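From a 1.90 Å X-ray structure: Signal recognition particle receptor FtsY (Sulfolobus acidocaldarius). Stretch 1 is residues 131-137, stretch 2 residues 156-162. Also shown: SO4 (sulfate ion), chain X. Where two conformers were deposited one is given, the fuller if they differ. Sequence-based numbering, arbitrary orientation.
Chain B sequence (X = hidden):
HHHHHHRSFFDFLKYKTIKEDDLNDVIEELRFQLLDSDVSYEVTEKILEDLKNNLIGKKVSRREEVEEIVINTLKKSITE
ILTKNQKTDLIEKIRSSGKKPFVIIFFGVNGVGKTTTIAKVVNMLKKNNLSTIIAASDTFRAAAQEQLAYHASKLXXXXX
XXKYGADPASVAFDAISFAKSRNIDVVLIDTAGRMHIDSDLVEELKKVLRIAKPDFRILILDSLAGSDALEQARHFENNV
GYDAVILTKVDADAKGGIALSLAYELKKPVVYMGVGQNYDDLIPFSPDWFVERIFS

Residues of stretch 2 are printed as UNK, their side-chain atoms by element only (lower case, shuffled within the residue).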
# COMPACT_ATOMS: atom_id res chain seq x y z
N SER B 131 1.19 31.39 2.64
CA SER B 131 -0.02 31.30 1.82
C SER B 131 0.12 30.19 0.76
O SER B 131 1.22 29.88 0.30
CB SER B 131 -0.38 32.65 1.18
OG SER B 131 0.67 33.16 0.37
N THR B 132 -1.00 29.56 0.40
CA THR B 132 -0.95 28.40 -0.48
C THR B 132 -2.16 28.33 -1.39
O THR B 132 -3.25 28.73 -1.00
CB THR B 132 -0.94 27.09 0.34
OG1 THR B 132 -2.17 26.98 1.08
CG2 THR B 132 0.22 27.05 1.32
N ILE B 133 -1.96 27.81 -2.60
CA ILE B 133 -3.09 27.41 -3.43
C ILE B 133 -2.81 26.02 -3.96
O ILE B 133 -1.65 25.58 -4.05
CB ILE B 133 -3.37 28.37 -4.62
CG1 ILE B 133 -2.26 28.27 -5.67
CG2 ILE B 133 -3.56 29.80 -4.14
CD1 ILE B 133 -2.53 29.13 -6.88
N ILE B 134 -3.88 25.30 -4.29
CA ILE B 134 -3.76 23.93 -4.76
C ILE B 134 -4.17 23.89 -6.22
O ILE B 134 -5.17 24.49 -6.60
CB ILE B 134 -4.72 23.01 -3.98
CG1 ILE B 134 -4.46 23.12 -2.48
CG2 ILE B 134 -4.62 21.57 -4.51
CD1 ILE B 134 -5.49 22.43 -1.61
N ALA B 135 -3.36 23.20 -7.03
CA ALA B 135 -3.71 22.89 -8.40
C ALA B 135 -4.34 21.49 -8.45
O ALA B 135 -3.70 20.49 -8.09
CB ALA B 135 -2.48 22.92 -9.27
N ALA B 136 -5.59 21.42 -8.89
CA ALA B 136 -6.31 20.15 -9.04
C ALA B 136 -5.92 19.47 -10.34
O ALA B 136 -6.73 19.37 -11.27
CB ALA B 136 -7.81 20.38 -8.97
N SER B 137 -4.69 18.99 -10.42
CA SER B 137 -4.17 18.44 -11.67
C SER B 137 -4.38 16.92 -11.87
O SER B 137 -3.81 16.34 -12.79
CB SER B 137 -2.69 18.82 -11.86
OG SER B 137 -2.57 20.18 -12.28
N UNK B 156 -9.74 26.56 3.94
CA UNK B 156 -9.93 27.95 3.49
C UNK B 156 -8.80 28.43 2.60
O UNK B 156 -8.24 29.51 2.80
o UNK B 156 -12.60 30.35 6.57
c UNK B 156 -10.13 28.90 4.68
c UNK B 156 -11.39 28.63 5.48
c UNK B 156 -11.60 29.62 6.60
o UNK B 156 -10.75 29.67 7.51
N UNK B 157 -8.44 27.61 1.62
CA UNK B 157 -7.46 28.01 0.63
C UNK B 157 -8.06 27.88 -0.75
O UNK B 157 -9.00 27.12 -0.95
c UNK B 157 -6.17 27.17 0.72
c UNK B 157 -6.46 25.70 0.46
c UNK B 157 -5.50 27.36 2.07
N UNK B 158 -7.50 28.63 -1.70
CA UNK B 158 -8.00 28.60 -3.07
C UNK B 158 -7.61 27.33 -3.82
O UNK B 158 -6.45 26.92 -3.81
c UNK B 158 -8.93 30.32 -5.85
o UNK B 158 -9.17 31.50 -5.61
n UNK B 158 -9.77 29.55 -6.55
c UNK B 158 -7.48 29.80 -3.85
c UNK B 158 -7.66 29.67 -5.35
N UNK B 159 -8.59 26.71 -4.48
CA UNK B 159 -8.33 25.57 -5.35
C UNK B 159 -8.44 26.03 -6.80
O UNK B 159 -9.43 26.65 -7.18
c UNK B 159 -9.20 23.23 -6.01
c UNK B 159 -10.38 22.27 -5.82
c UNK B 159 -9.36 24.46 -5.12
c UNK B 159 -7.87 22.52 -5.70
N UNK B 160 -7.44 25.72 -7.60
CA UNK B 160 -7.52 26.05 -9.01
C UNK B 160 -7.91 24.77 -9.78
O UNK B 160 -7.18 23.78 -9.81
c UNK B 160 -6.69 29.07 -9.03
c UNK B 160 -6.27 26.93 -11.02
c UNK B 160 -5.82 27.86 -8.72
c UNK B 160 -6.19 26.61 -9.52
N UNK B 161 -9.09 24.80 -10.40
CA UNK B 161 -9.60 23.63 -11.12
C UNK B 161 -9.26 23.67 -12.61
O UNK B 161 -9.33 22.65 -13.30
c UNK B 161 -12.90 22.79 -9.29
c UNK B 161 -14.69 22.78 -7.58
n UNK B 161 -15.36 23.42 -6.62
c UNK B 161 -11.56 23.50 -9.48
n UNK B 161 -15.00 21.52 -7.88
n UNK B 161 -13.70 23.40 -8.22
c UNK B 161 -11.12 23.51 -10.93
N UNK B 162 -8.89 24.85 -13.10
CA UNK B 162 -8.60 25.03 -14.51
C UNK B 162 -9.88 25.22 -15.30
O UNK B 162 -10.98 25.11 -14.75
S SO4 X . -10.54 27.86 -11.41
O1 SO4 X . -9.52 27.41 -12.35
O2 SO4 X . -10.15 29.18 -10.89
O3 SO4 X . -10.68 26.92 -10.30
O4 SO4 X . -11.84 27.97 -12.09
O HOH W 1 -5.50 30.41 -0.95

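Position 156 carries three carbons in a chain, the third bearing two oxygens, and none of them touches stretch 1: a carboxylate on a long arm, hence Glu-156. It is the first residue to leave a helix, with positive phi, and its charged end lies in an exposed setting; even its CB is 8.9 Å from OG1 of Thr-132.

Position 157 has three carbons, forked at CB itself, and no polar atom; they lie against Thr-132 and Ile-134. This is Val-157. Its CA-to-CB bond points toward stretch 1, where CG1 lies 3.5 Å from OG1 of Thr-132 and CG2 lies 4.0 Å from CD1 of Ile-134; a short, branched side chain fits such a close approach.

At position 158 three carbons, the first of them against Ile-133, lead to one oxygen and one nitrogen, the amide of Gln-158. Its CB sits 3.9 Å from CG2 of Ile-133, but the end leads away, and NE2 donates to the residue's neighbour, the backbone O of position 159, at 3.0 Å. The long polar side chain thus offers carbon to the isoleucine and keeps its amide for a backbone partner.

Position 159 has four carbons forked at the second, their end lying against Ile-134 and Ala-136, which identifies Leu-159. With chi1 t and chi2 p, its end comes nearer to stretch 1: CD1 reaches 3.6 Å from CG2 of Ile-134 and 3.9 Å from CB of Ala-136, an apolar tip among apolar neighbours.

Position 160 also has four carbons, packed against Ile-133, but forks at the first, one arm being two carbons long: Ile-160. It points to the same sheet face as Ile-133, and its CG1 packs 4.0 Å from CD1 of that residue.

Position 161 shows three carbons, a nitrogen, then a carbon with two more nitrogens, the guanidinium of Arg-161. CA-to-CB points away from stretch 1, and the chain is exposed, as suits its charge. Its backbone N, rather than its guanidinium, donates to O3 of the sulfate at 2.7 Å.

Position 162 has no side-chain atoms: Gly-162, whose phi of 82° favours glycine. Its N donates to O1 of the sulfate at 2.7 Å.

The contact is a parallel strand pairing. Ile-134 N donates to Gln-158 O (3.1 Å), Ile-160 N to Ile-134 O (2.8 Å) and Ala-136 N to Ile-160 O (3.0 Å), all nearly straight. Before this ladder the strands are farther apart, and a water bridges the gap, donating to Thr-132 O and accepting from Gln-158 N, each at 2.8 Å. Alternation puts Ile-133 and Ile-160 on one face, Ile-134 and Leu-159 on the other, so apolar packing flanks the hydrogen-bonded backbone.

Stretch 2 156-162: EVQLIRG
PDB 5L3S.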